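Local atomic coordinates of mandelate racemase/muconate lactonizing enzyme (PDB entry 2QDD), a protein that is of uncharacterised activity but, as a magnesium-binding member of the mandelate racemase/muconate lactonizing family of the enolase superfamily, probably acts on a carboxylate substrate. Residues H57-A62 / D196-W201; A254-G259 / R281-S286. All coordinates share one frame; numbering follows the deposited sequence.

Contact 1: H57-A62 / D196-W201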
ATOM      1  N   HIS A  57     -20.266  23.555 -25.102  1.00 38.31           N
ATOM      2  CA  HIS A  57     -20.645  23.477 -23.695  1.00 31.84           C
ATOM      3  C   HIS A  57     -20.680  22.038 -23.170  1.00 33.58           C
ATOM      4  O   HIS A  57     -21.094  21.811 -22.039  1.00 37.87           O
ATOM      5  CB  HIS A  57     -21.987  24.185 -23.452  1.00 33.35           C
ATOM      6  CG  HIS A  57     -23.087  23.747 -24.369  1.00 33.67           C
ATOM      7  ND1 HIS A  57     -23.775  22.564 -24.194  1.00 33.49           N
ATOM      8  CD2 HIS A  57     -23.625  24.335 -25.464  1.00 33.76           C
ATOM      9  CE1 HIS A  57     -24.681  22.437 -25.149  1.00 30.64           C
ATOM     10  NE2 HIS A  57     -24.611  23.499 -25.931  1.00 40.93           N
ATOM     11  N   SER A  58     -20.233  21.084 -23.991  1.00 30.60           N
ATOM     12  CA  SER A  58     -20.304  19.670 -23.633  0.50 32.32           C
ATOM     13  C   SER A  58     -18.927  19.045 -23.389  1.00 31.62           C
ATOM     14  O   SER A  58     -18.827  17.951 -22.835  1.00 35.41           O
ATOM     15  CB  SER A  58     -21.092  18.885 -24.690  0.50 31.79           C
ATOM     16  OG  SER A  58     -20.260  18.444 -25.747  0.50 40.81           O
ATOM     17  N   TYR A  59     -17.873  19.749 -23.794  1.00 30.62           N
ATOM     18  CA  TYR A  59     -16.508  19.227 -23.733  1.00 26.77           C
ATOM     19  C   TYR A  59     -15.945  19.177 -22.306  1.00 30.36           C
ATOM     20  O   TYR A  59     -15.411  18.152 -21.879  1.00 30.80           O
ATOM     21  CB  TYR A  59     -15.590  20.041 -24.656  1.00 26.84           C
ATOM     22  CG  TYR A  59     -14.145  19.599 -24.661  1.00 27.63           C
ATOM     23  CD1 TYR A  59     -13.779  18.328 -25.104  1.00 28.84           C
ATOM     24  CD2 TYR A  59     -13.143  20.460 -24.232  1.00 26.78           C
ATOM     25  CE1 TYR A  59     -12.446  17.923 -25.100  1.00 29.24           C
ATOM     26  CE2 TYR A  59     -11.809  20.066 -24.220  1.00 31.45           C
ATOM     27  CZ  TYR A  59     -11.468  18.799 -24.653  1.00 28.95           C
ATOM     28  OH  TYR A  59     -10.143  18.418 -24.644  1.00 36.87           O
ATOM     29  N   LEU A  60     -16.071  20.291 -21.589  1.00 24.86           N
ATOM     30  CA  LEU A  60     -15.545  20.459 -20.241  1.00 27.17           C
ATOM     31  C   LEU A  60     -16.615  21.188 -19.412  1.00 29.60           C
ATOM     32  O   LEU A  60     -17.587  21.693 -19.985  1.00 25.94           O
ATOM     33  CB  LEU A  60     -14.250  21.290 -20.288  1.00 26.74           C
ATOM     34  CG  LEU A  60     -12.955  20.596 -20.713  1.00 24.48           C
ATOM     35  CD1 LEU A  60     -11.842  21.609 -20.829  1.00 23.32           C
ATOM     36  CD2 LEU A  60     -12.554  19.441 -19.793  1.00 24.47           C
ATOM     37  N   PRO A  61     -16.462  21.233 -18.063  1.00 31.50           N
ATOM     38  CA  PRO A  61     -17.314  22.116 -17.249  1.00 29.49           C
ATOM     39  C   PRO A  61     -17.124  23.604 -17.534  1.00 27.62           C
ATOM     40  O   PRO A  61     -16.509  24.323 -16.737  1.00 32.21           O
ATOM     41  CB  PRO A  61     -16.895  21.787 -15.810  1.00 29.97           C
ATOM     42  CG  PRO A  61     -16.238  20.468 -15.896  1.00 34.54           C
ATOM     43  CD  PRO A  61     -15.555  20.443 -17.213  1.00 26.20           C
ATOM     44  N   ALA A  62     -17.682  24.047 -18.658  1.00 26.10           N
ATOM     45  CA  ALA A  62     -17.419  25.364 -19.229  1.00 24.91           C
ATOM     46  C   ALA A  62     -18.456  25.663 -20.305  1.00 22.96           C
ATOM     47  O   ALA A  62     -18.792  24.795 -21.105  1.00 28.28           O
ATOM     48  CB  ALA A  62     -16.025  25.410 -19.830  1.00 23.91           C
ATOM     49  N   ASP A 196      -5.860   9.752 -30.062  1.00 31.56           N
ATOM     50  CA  ASP A 196      -6.737  10.493 -29.159  1.00 36.08           C
ATOM     51  C   ASP A 196      -8.132   9.868 -29.140  1.00 35.02           C
ATOM     52  O   ASP A 196      -8.852   9.861 -30.144  1.00 37.08           O
ATOM     53  CB  ASP A 196      -6.792  11.972 -29.559  1.00 36.31           C
ATOM     54  CG  ASP A 196      -7.665  12.814 -28.630  1.00 50.20           C
ATOM     55  OD1 ASP A 196      -7.962  12.393 -27.486  1.00 50.06           O
ATOM     56  OD2 ASP A 196      -8.051  13.926 -29.052  1.00 62.78           O
ATOM     57  N   VAL A 197      -8.492   9.351 -27.973  1.00 32.49           N
ATOM     58  CA  VAL A 197      -9.659   8.498 -27.795  1.00 33.00           C
ATOM     59  C   VAL A 197     -10.809   9.392 -27.352  1.00 36.94           C
ATOM     60  O   VAL A 197     -11.982   9.072 -27.578  1.00 39.58           O
ATOM     61  CB  VAL A 197      -9.363   7.412 -26.724  1.00 32.68           C
ATOM     62  CG1 VAL A 197     -10.555   6.521 -26.476  1.00 26.08           C
ATOM     63  CG2 VAL A 197      -8.155   6.575 -27.130  1.00 34.00           C
ATOM     64  N   ASN A 198     -10.428  10.532 -26.763  1.00 40.57           N
ATOM     65  CA  ASN A 198     -11.329  11.468 -26.094  0.50 40.47           C
ATOM     66  C   ASN A 198     -12.441  10.842 -25.280  1.00 41.16           C
ATOM     67  O   ASN A 198     -13.637  11.065 -25.509  1.00 42.06           O
ATOM     68  CB  ASN A 198     -11.838  12.565 -27.025  0.50 41.05           C
ATOM     69  CG  ASN A 198     -11.642  13.951 -26.436  0.50 40.56           C
ATOM     70  OD1 ASN A 198     -11.003  14.810 -27.048  0.50 38.31           O
ATOM     71  ND2 ASN A 198     -12.187  14.174 -25.234  0.50 19.14           N
ATOM     72  N   ARG A 199     -12.007  10.041 -24.302  1.00 38.79           N
ATOM     73  CA  ARG A 199     -12.867   9.455 -23.258  1.00 33.95           C
ATOM     74  C   ARG A 199     -13.931   8.456 -23.733  1.00 31.78           C
ATOM     75  O   ARG A 199     -14.822   8.090 -22.969  1.00 39.53           O
ATOM     76  CB  ARG A 199     -13.480  10.532 -22.349  1.00 31.42           C
ATOM     77  CG  ARG A 199     -12.469  11.487 -21.745  1.00 29.61           C
ATOM     78  CD  ARG A 199     -13.144  12.637 -21.034  1.00 35.19           C
ATOM     79  NE  ARG A 199     -13.562  13.666 -21.982  1.00 31.08           N
ATOM     80  CZ  ARG A 199     -14.123  14.823 -21.647  1.00 35.09           C
ATOM     81  NH1 ARG A 199     -14.457  15.690 -22.595  1.00 34.13           N
ATOM     82  NH2 ARG A 199     -14.341  15.124 -20.373  1.00 27.98           N
ATOM     83  N   ALA A 200     -13.816   7.998 -24.976  1.00 35.49           N
ATOM     84  CA  ALA A 200     -14.844   7.162 -25.597  1.00 39.64           C
ATOM     85  C   ALA A 200     -14.797   5.685 -25.182  1.00 40.59           C
ATOM     86  O   ALA A 200     -15.727   4.934 -25.468  1.00 48.69           O
ATOM     87  CB  ALA A 200     -14.794   7.294 -27.115  1.00 39.88           C
ATOM     88  N   TRP A 201     -13.722   5.272 -24.515  1.00 37.67           N
ATOM     89  CA  TRP A 201     -13.602   3.906 -24.023  1.00 31.84           C
ATOM     90  C   TRP A 201     -14.044   3.753 -22.568  1.00 35.93           C
ATOM     91  O   TRP A 201     -13.948   4.690 -21.769  1.00 37.74           O
ATOM     92  CB  TRP A 201     -12.172   3.396 -24.202  1.00 32.22           C
ATOM     93  CG  TRP A 201     -11.785   3.156 -25.628  1.00 29.31           C
ATOM     94  CD1 TRP A 201     -12.628   2.992 -26.696  1.00 32.90           C
ATOM     95  CD2 TRP A 201     -10.452   3.037 -26.148  1.00 31.91           C
ATOM     96  NE1 TRP A 201     -11.900   2.783 -27.846  1.00 39.40           N
ATOM     97  CE2 TRP A 201     -10.564   2.809 -27.539  1.00 29.14           C
ATOM     98  CE3 TRP A 201      -9.174   3.116 -25.577  1.00 35.73           C
ATOM     99  CZ2 TRP A 201      -9.448   2.651 -28.361  1.00 29.78           C
ATOM    100  CZ3 TRP A 201      -8.066   2.949 -26.395  1.00 33.08           C
ATOM    101  CH2 TRP A 201      -8.210   2.727 -27.772  1.00 30.58           C
TER

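Contact 2: A254-G259 / R281-S286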
ATOM      1  N   ALA A 254      -2.419  13.788  -7.764  1.00 32.49           N
ATOM      2  CA  ALA A 254      -3.063  12.476  -7.752  1.00 28.69           C
ATOM      3  C   ALA A 254      -2.612  11.573  -8.892  1.00 30.06           C
ATOM      4  O   ALA A 254      -2.323  10.399  -8.664  1.00 34.28           O
ATOM      5  CB  ALA A 254      -4.583  12.628  -7.764  1.00 26.21           C
ATOM      6  N   ALA A 255      -2.556  12.118 -10.110  1.00 28.44           N
ATOM      7  CA  ALA A 255      -2.086  11.371 -11.286  1.00 23.44           C
ATOM      8  C   ALA A 255      -0.650  10.890 -11.102  1.00 25.95           C
ATOM      9  O   ALA A 255      -0.321   9.751 -11.441  1.00 29.22           O
ATOM     10  CB  ALA A 255      -2.200  12.230 -12.550  1.00 18.17           C
ATOM     11  N   TRP A 256       0.189  11.764 -10.546  1.00 27.08           N
ATOM     12  CA  TRP A 256       1.591  11.455 -10.283  1.00 27.40           C
ATOM     13  C   TRP A 256       1.788  10.310  -9.267  1.00 29.55           C
ATOM     14  O   TRP A 256       2.559   9.381  -9.522  1.00 27.79           O
ATOM     15  CB  TRP A 256       2.360  12.713  -9.847  1.00 22.09           C
ATOM     16  CG  TRP A 256       3.741  12.385  -9.400  1.00 18.59           C
ATOM     17  CD1 TRP A 256       4.820  12.120 -10.197  1.00 23.95           C
ATOM     18  CD2 TRP A 256       4.188  12.223  -8.050  1.00 15.71           C
ATOM     19  NE1 TRP A 256       5.918  11.823  -9.422  1.00 27.09           N
ATOM     20  CE2 TRP A 256       5.555  11.873  -8.102  1.00 17.68           C
ATOM     21  CE3 TRP A 256       3.563  12.336  -6.800  1.00 29.44           C
ATOM     22  CZ2 TRP A 256       6.315  11.648  -6.950  1.00 27.74           C
ATOM     23  CZ3 TRP A 256       4.318  12.106  -5.651  1.00 27.63           C
ATOM     24  CH2 TRP A 256       5.680  11.764  -5.737  1.00 21.28           C
ATOM     25  N   SER A 257       1.097  10.389  -8.130  1.00 24.73           N
ATOM     26  CA  SER A 257       1.257   9.407  -7.060  1.00 31.02           C
ATOM     27  C   SER A 257       0.649   8.032  -7.357  1.00 32.66           C
ATOM     28  O   SER A 257       1.062   7.038  -6.765  1.00 34.28           O
ATOM     29  CB  SER A 257       0.746   9.955  -5.721  1.00 30.24           C
ATOM     30  OG  SER A 257      -0.610  10.338  -5.809  1.00 45.78           O
ATOM     31  N   ARG A 258      -0.321   7.982  -8.271  1.00 34.56           N
ATOM     32  CA  ARG A 258      -0.879   6.716  -8.759  1.00 31.70           C
ATOM     33  C   ARG A 258      -0.030   6.088  -9.866  1.00 30.40           C
ATOM     34  O   ARG A 258      -0.212   4.919 -10.193  1.00 36.34           O
ATOM     35  CB  ARG A 258      -2.304   6.910  -9.287  1.00 34.12           C
ATOM     36  CG  ARG A 258      -3.362   7.171  -8.236  1.00 45.56           C
ATOM     37  CD  ARG A 258      -4.566   7.845  -8.876  1.00 58.08           C
ATOM     38  NE  ARG A 258      -5.776   7.736  -8.063  1.00 68.66           N
ATOM     39  CZ  ARG A 258      -6.647   6.732  -8.132  1.00 75.26           C
ATOM     40  NH1 ARG A 258      -7.714   6.734  -7.346  1.00 80.76           N
ATOM     41  NH2 ARG A 258      -6.452   5.723  -8.976  1.00 69.98           N
ATOM     42  N   GLY A 259       0.876   6.869 -10.452  1.00 30.42           N
ATOM     43  CA  GLY A 259       1.622   6.451 -11.647  1.00 24.94           C
ATOM     44  C   GLY A 259       0.759   6.292 -12.890  1.00 26.95           C
ATOM     45  O   GLY A 259       0.986   5.398 -13.701  1.00 32.59           O
ATOM     46  N   ARG A 281       3.081  23.098 -15.220  1.00 20.27           N
ATOM     47  CA  ARG A 281       4.206  22.924 -16.141  1.00 20.83           C
ATOM     48  C   ARG A 281       5.500  22.614 -15.398  1.00 22.14           C
ATOM     49  O   ARG A 281       6.215  21.673 -15.752  1.00 28.27           O
ATOM     50  CB  ARG A 281       4.392  24.179 -17.006  1.00 22.07           C
ATOM     51  CG  ARG A 281       5.305  23.976 -18.223  1.00 19.37           C
ATOM     52  CD  ARG A 281       6.770  24.305 -17.932  1.00 21.62           C
ATOM     53  NE  ARG A 281       6.981  25.643 -17.361  1.00 24.26           N
ATOM     54  CZ  ARG A 281       7.131  26.753 -18.079  1.00 28.23           C
ATOM     55  NH1 ARG A 281       7.069  26.706 -19.404  1.00 29.07           N
ATOM     56  NH2 ARG A 281       7.342  27.918 -17.474  1.00 22.95           N
ATOM     57  N   ASP A 282       5.790  23.424 -14.385  1.00 21.80           N
ATOM     58  CA  ASP A 282       6.973  23.273 -13.552  1.00 25.43           C
ATOM     59  C   ASP A 282       6.969  21.967 -12.754  1.00 25.13           C
ATOM     60  O   ASP A 282       8.016  21.342 -12.582  1.00 25.50           O
ATOM     61  CB  ASP A 282       7.091  24.468 -12.597  1.00 27.64           C
ATOM     62  CG  ASP A 282       7.517  25.763 -13.306  1.00 38.47           C
ATOM     63  OD1 ASP A 282       7.789  25.754 -14.536  1.00 33.37           O
ATOM     64  OD2 ASP A 282       7.588  26.801 -12.616  1.00 38.11           O
ATOM     65  N   PHE A 283       5.796  21.570 -12.266  1.00 25.36           N
ATOM     66  CA  PHE A 283       5.622  20.258 -11.649  1.00 23.38           C
ATOM     67  C   PHE A 283       5.963  19.136 -12.632  1.00 24.22           C
ATOM     68  O   PHE A 283       6.698  18.214 -12.284  1.00 24.00           O
ATOM     69  CB  PHE A 283       4.200  20.080 -11.095  1.00 20.97           C
ATOM     70  CG  PHE A 283       3.958  18.728 -10.476  1.00 21.15           C
ATOM     71  CD1 PHE A 283       3.203  17.769 -11.138  1.00 25.43           C
ATOM     72  CD2 PHE A 283       4.490  18.414  -9.233  1.00 22.82           C
ATOM     73  CE1 PHE A 283       2.982  16.517 -10.578  1.00 19.57           C
ATOM     74  CE2 PHE A 283       4.275  17.163  -8.663  1.00 24.29           C
ATOM     75  CZ  PHE A 283       3.521  16.215  -9.335  1.00 26.63           C
ATOM     76  N   GLY A 284       5.437  19.237 -13.854  1.00 21.91           N
ATOM     77  CA  GLY A 284       5.703  18.264 -14.918  1.00 16.82           C
ATOM     78  C   GLY A 284       7.170  18.103 -15.275  1.00 20.59           C
ATOM     79  O   GLY A 284       7.643  16.986 -15.477  1.00 28.51           O
ATOM     80  N   VAL A 285       7.881  19.222 -15.355  1.00 20.08           N
ATOM     81  CA  VAL A 285       9.333  19.241 -15.531  1.00 19.30           C
ATOM     82  C   VAL A 285      10.048  18.485 -14.401  1.00 24.19           C
ATOM     83  O   VAL A 285      10.931  17.663 -14.666  1.00 25.71           O
ATOM     84  CB  VAL A 285       9.856  20.706 -15.643  1.00 23.78           C
ATOM     85  CG1 VAL A 285      11.388  20.771 -15.547  1.00 27.30           C
ATOM     86  CG2 VAL A 285       9.368  21.350 -16.939  1.00 21.02           C
ATOM     87  N   SER A 286       9.639  18.741 -13.156  1.00 22.80           N
ATOM     88  CA  SER A 286      10.240  18.115 -11.974  1.00 22.45           C
ATOM     89  C   SER A 286      10.091  16.593 -11.918  1.00 25.63           C
ATOM     90  O   SER A 286      10.951  15.907 -11.364  1.00 30.60           O
ATOM     91  CB  SER A 286       9.674  18.733 -10.694  1.00 26.28           C
ATOM     92  OG  SER A 286       9.873  20.134 -10.684  1.00 29.15           O
TER

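Contact 1: H57-A62 / D196-W201
Arg199 reaches across to the backbone of Tyr59 with its guanidinium edge: NH1 donates to Tyr59 O at 2.7 Å with a nearly straight N-H...O angle of 173°. The donor lies in the carbonyl plane, on a lone pair, and the oxygen in turn is close to the guanidinium plane, so both flat groups are used in their preferred directions. A bend at chi3 (-81°) in the otherwise extended Arg199 chain brings the group there. Beside this bond the plane of the Tyr59 ring is turned 79° from the guanidinium, with CD1 3.7 Å from Arg199 NH1. In one of its two modelled conformers Asn198 also comes to the edge of that ring, a doubtful contact. In this enolase-superfamily fold the partners belong to two places: a loop of the N-terminal domain and the loop after barrel strand 192-196. There Asn198 N lies 3.2 Å from OD1 of Asp196, met from above the carboxylate plane, in an Asx turn that overlaps the type I' turn from Val197 to Ala200. Asp196 is a magnesium-binding residue, although no metal is bound to this chain, and its OD2 pairs with Lys167. Tyr59 OH is hydrogen-bonded to Glu244, another residue of that empty site, and to Lys267.

Contact 2: A254-G259 / R281-S286
Phe283 points the far edge of its ring at Trp256, where CZ lies 3.7 Å from Trp256 CB and 3.8 Å from Trp256 CG. The neighbouring ring atom Phe283 CE1 is 3.9 Å from the same Trp256 CB, which sits close to the phenyl plane. Between the five-membered ring of Trp256 and the phenyl ring the planes stand at 82°, with centroids 5.6 Å apart: a T-shaped pair in which Phe283 gives the edge and Trp256 the face. The touching atoms lie at the root of the indole, so its six-membered ring extends past the phenylalanine. Both residues hold CG anti to the backbone N (chi1 172° in Trp256, 179° in Phe283), which carries the phenyl ring across the gap between the helices.

Those helices, 249-258 and 274-287, are two of the outer helices of the (beta/alpha)8-type barrel domain of the enolase superfamily. The pair bridges them where the nearest CA atoms of 254-259 and 281-286, those of Trp256 and Gly284, are 9.2 Å apart. Further edge-to-face partners, Trp289 and Phe249, extend the aromatic cluster round Phe283, while Leu253 of a neighbouring subunit packs against the side chains of both residues.

Farther out, helix 249-258 ends in a Schellman motif at Gly259, whose positive phi turns the chain out of the helix. On the other helix, Arg281 NE meets Asp282 OD1 at 2.9 Å in a salt bridge, nearly within the guanidinium plane, and Arg281 NH1 is also hydrogen-bonded to Ser312 and Thr313. Ser286 OG has both Asp282 O and OE1 of Gln279 of that neighbouring subunit within reach.

In the fold
Contact 1 closes before contact 2 opens along the chain, and the two do not touch: their centres are 22 Å apart and their nearest atoms about 14 Å. Both involve the barrel domain, but contact 1 also takes in a loop of the N-terminal domain. It joins that loop, which follows strand 47-52 of the antiparallel sheet, to the loop after strand 192-196, at the magnesium site. Contact 2 lies wholly within the barrel domain, between helices 249-258 and 274-287, which flank strand 263-266 in sequence. Neighbouring subunits come close to both, different copies in each case. Contact 1 thus belongs to the metal site, contact 2 to the outer helices.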